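Long-range contact in possible prolidase (Bifidobacterium longum NCC2705, PDB 2P9B), which probably hydrolyses carbon-nitrogen bonds other than peptide bonds, as a member of the TIM-barrel amidohydrolases: residues A76-F81 with I132-D137. Sequence-based numbering, arbitrary orientation.
Sequences AHTHLF and IRTLGD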
ATOM      1  N   ALA A  76      -0.311   0.240   0.120  1.00  9.81           N
ATOM      2  CA  ALA A  76      -0.869   1.500   0.611  1.00  9.82           C
ATOM      3  C   ALA A  76       0.123   2.541   1.101  1.00 10.25           C
ATOM      4  O   ALA A  76      -0.278   3.606   1.574  1.00 11.20           O
ATOM      5  CB  ALA A  76      -1.888   1.211   1.713  1.00 10.76           C
ATOM      6  N   HIS A  77       1.415   2.256   0.993  1.00 10.53           N
ATOM      7  CA  HIS A  77       2.400   3.222   1.461  1.00 12.18           C
ATOM      8  C   HIS A  77       3.682   3.132   0.641  1.00 10.71           C
ATOM      9  O   HIS A  77       4.543   2.301   0.910  1.00 12.99           O
ATOM     10  CB  HIS A  77       2.688   2.980   2.947  1.00 12.59           C
ATOM     11  CG  HIS A  77       3.487   4.067   3.592  1.00 15.94           C
ATOM     12  ND1 HIS A  77       3.466   4.299   4.951  1.00 20.01           N
ATOM     13  CD2 HIS A  77       4.330   4.987   3.066  1.00 14.52           C
ATOM     14  CE1 HIS A  77       4.260   5.316   5.232  1.00 18.04           C
ATOM     15  NE2 HIS A  77       4.797   5.751   4.108  1.00 18.15           N
ATOM     16  N   THR A  78       3.792   3.999  -0.362  1.00 11.75           N
ATOM     17  CA  THR A  78       4.954   4.014  -1.242  1.00 10.14           C
ATOM     18  C   THR A  78       5.506   5.420  -1.484  1.00 11.08           C
ATOM     19  O   THR A  78       4.892   6.417  -1.106  1.00 12.96           O
ATOM     20  CB  THR A  78       4.602   3.409  -2.626  1.00  9.88           C
ATOM     21  OG1 THR A  78       3.599   4.217  -3.266  1.00 11.69           O
ATOM     22  CG2 THR A  78       4.053   1.986  -2.463  1.00 11.39           C
ATOM     23  N   HIS A  79       6.684   5.466  -2.100  1.00 12.37           N
ATOM     24  CA  HIS A  79       7.362   6.700  -2.499  1.00 12.02           C
ATOM     25  C   HIS A  79       7.953   6.325  -3.851  1.00 13.30           C
ATOM     26  O   HIS A  79       8.461   5.219  -4.006  1.00 15.78           O
ATOM     27  CB  HIS A  79       8.499   7.063  -1.538  1.00 14.35           C
ATOM     28  CG  HIS A  79       8.038   7.416  -0.159  1.00 16.31           C
ATOM     29  ND1 HIS A  79       7.433   8.619   0.139  1.00 17.78           N
ATOM     30  CD2 HIS A  79       8.070   6.713   0.997  1.00 17.56           C
ATOM     31  CE1 HIS A  79       7.111   8.640   1.420  1.00 18.39           C
ATOM     32  NE2 HIS A  79       7.486   7.497   1.964  1.00 18.74           N
ATOM     33  N   LEU A  80       7.897   7.225  -4.826  1.00 12.96           N
ATOM     34  CA  LEU A  80       8.438   6.903  -6.137  1.00 13.86           C
ATOM     35  C   LEU A  80       9.797   7.545  -6.402  1.00 16.33           C
ATOM     36  O   LEU A  80      10.208   7.718  -7.550  1.00 15.20           O
ATOM     37  CB  LEU A  80       7.423   7.275  -7.226  1.00 13.95           C
ATOM     38  CG  LEU A  80       6.077   6.528  -7.117  1.00 12.19           C
ATOM     39  CD1 LEU A  80       5.171   6.940  -8.269  1.00 13.33           C
ATOM     40  CD2 LEU A  80       6.297   5.019  -7.129  1.00 13.68           C
ATOM     41  N   PHE A  81      10.497   7.872  -5.321  1.00 20.62           N
ATOM     42  CA  PHE A  81      11.829   8.464  -5.387  1.00 25.06           C
ATOM     43  C   PHE A  81      12.586   7.920  -4.175  1.00 28.28           C
ATOM     44  O   PHE A  81      11.972   7.566  -3.167  1.00 29.53           O
ATOM     45  CB  PHE A  81      11.735   9.990  -5.323  1.00 26.34           C
ATOM     46  CG  PHE A  81      11.362  10.521  -3.965  1.00 29.35           C
ATOM     47  CD1 PHE A  81      12.345  10.969  -3.087  1.00 29.96           C
ATOM     48  CD2 PHE A  81      10.031  10.557  -3.557  1.00 29.93           C
ATOM     49  CE1 PHE A  81      12.010  11.446  -1.821  1.00 31.13           C
ATOM     50  CE2 PHE A  81       9.684  11.031  -2.293  1.00 29.82           C
ATOM     51  CZ  PHE A  81      10.675  11.478  -1.422  1.00 30.92           C
ATOM     52  N   ILE A 132      -1.373   1.568  -5.944  1.00  9.04           N
ATOM     53  CA  ILE A 132      -0.461   2.064  -4.928  1.00  8.91           C
ATOM     54  C   ILE A 132      -0.925   3.424  -4.452  1.00  9.93           C
ATOM     55  O   ILE A 132      -1.677   4.113  -5.147  1.00 10.21           O
ATOM     56  CB  ILE A 132       1.004   2.244  -5.460  1.00  8.99           C
ATOM     57  CG1 ILE A 132       1.053   3.314  -6.560  1.00 10.63           C
ATOM     58  CG2 ILE A 132       1.540   0.923  -5.966  1.00 11.52           C
ATOM     59  CD1 ILE A 132       2.472   3.638  -7.036  1.00 10.58           C
ATOM     60  N   ARG A 133      -0.502   3.788  -3.248  1.00  9.00           N
ATOM     61  CA  ARG A 133      -0.784   5.109  -2.712  1.00  8.79           C
ATOM     62  C   ARG A 133       0.576   5.648  -2.323  1.00  9.11           C
ATOM     63  O   ARG A 133       1.319   4.978  -1.612  1.00  9.43           O
ATOM     64  CB  ARG A 133      -1.657   5.075  -1.456  1.00  8.49           C
ATOM     65  CG  ARG A 133      -1.731   6.462  -0.789  1.00  8.98           C
ATOM     66  CD  ARG A 133      -2.636   6.497   0.431  1.00 10.30           C
ATOM     67  NE  ARG A 133      -2.196   5.559   1.462  1.00 10.86           N
ATOM     68  CZ  ARG A 133      -2.625   5.576   2.720  1.00 10.48           C
ATOM     69  NH1 ARG A 133      -3.500   6.491   3.112  1.00 12.14           N
ATOM     70  NH2 ARG A 133      -2.188   4.666   3.584  1.00 11.34           N
ATOM     71  N   THR A 134       0.931   6.829  -2.816  1.00 10.23           N
ATOM     72  CA  THR A 134       2.202   7.408  -2.405  1.00 10.41           C
ATOM     73  C   THR A 134       1.877   8.250  -1.174  1.00 10.34           C
ATOM     74  O   THR A 134       0.765   8.770  -1.047  1.00 11.39           O
ATOM     75  CB  THR A 134       2.830   8.313  -3.500  1.00 10.15           C
ATOM     76  OG1 THR A 134       1.956   9.411  -3.803  1.00 12.33           O
ATOM     77  CG2 THR A 134       3.105   7.502  -4.754  1.00 11.14           C
ATOM     78  N   LEU A 135       2.827   8.353  -0.252  1.00 10.25           N
ATOM     79  CA  LEU A 135       2.626   9.147   0.947  1.00 11.37           C
ATOM     80  C   LEU A 135       3.826  10.051   1.173  1.00 12.99           C
ATOM     81  O   LEU A 135       4.536   9.928   2.169  1.00 15.62           O
ATOM     82  CB  LEU A 135       2.408   8.244   2.166  1.00 12.99           C
ATOM     83  CG  LEU A 135       1.072   7.493   2.138  1.00 13.83           C
ATOM     84  CD1 LEU A 135       0.981   6.524   3.316  1.00 14.45           C
ATOM     85  CD2 LEU A 135      -0.062   8.517   2.167  1.00 13.16           C
ATOM     86  N   GLY A 136       4.042  10.958   0.231  1.00 13.22           N
ATOM     87  CA  GLY A 136       5.151  11.884   0.334  1.00 13.72           C
ATOM     88  C   GLY A 136       5.922  11.946  -0.963  1.00 12.82           C
ATOM     89  O   GLY A 136       6.880  11.197  -1.160  1.00 16.20           O
ATOM     90  N   ASP A 137       5.485  12.824  -1.860  1.00 12.01           N
ATOM     91  CA  ASP A 137       6.142  13.007  -3.152  1.00 11.77           C
ATOM     92  C   ASP A 137       7.043  14.232  -3.025  1.00 12.80           C
ATOM     93  O   ASP A 137       7.002  14.929  -2.016  1.00 14.05           O
ATOM     94  CB  ASP A 137       5.112  13.271  -4.261  1.00 10.56           C
ATOM     95  CG  ASP A 137       4.029  12.200  -4.338  1.00 10.96           C
ATOM     96  OD1 ASP A 137       4.311  11.048  -3.972  1.00 13.09           O
ATOM     97  OD2 ASP A 137       2.901  12.507  -4.780  1.00 12.66           O
TER
HETATM   98  O   HOH W   1       6.211   8.095   4.356  1.00 27.96           O
HETATM   99  O   HOH W   2       6.545   9.628  -4.275  1.00 16.93           O
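The HxH motif that ends the first barrel strand of amidohydrolases, here H77 and H79, is fastened to the end of the neighbouring parallel strand 129-134. T78 between the two histidines makes the strand pairing: its N donates to R133 O and its O accepts from L135 N (3.0 Å). R133 O takes a second bond from T78 OG1, which approaches from above the carbonyl plane; chi1 of 63° sets this hydroxyl between the backbone N and the carbonyl carbon. Two residues before T78, A76 O is gripped side-on by R133 NE (2.7 Å) and NH2 (3.0 Å), the oxygen lying in the guanidinium plane, while NH2 also forms a salt bridge with E265. An alanine in place of R133 would probably leave A76 O without these two donors and E265 without this charged mate. L135 CD1 sits over the centre of the H77 ring, 3.6 Å from the centroid, in a CH-pi contact, and the same methyl also lies over one face of the R133 guanidinium, toward its rim. H79 is held through ND1, which donates in the ring plane to G136 O at 2.9 Å and thereby helps to fix the ring's rotation. G136 must be glycine: a CB would crowd H79 CE1 and the preceding carbonyl. A water bridges H77 NE2 (2.7 Å) and H79 NE2 (2.8 Å), so both nitrogens point to a shared place. With D345 close by, the pair is consistent with the metal site that HxH helps to form in amidohydrolase barrels.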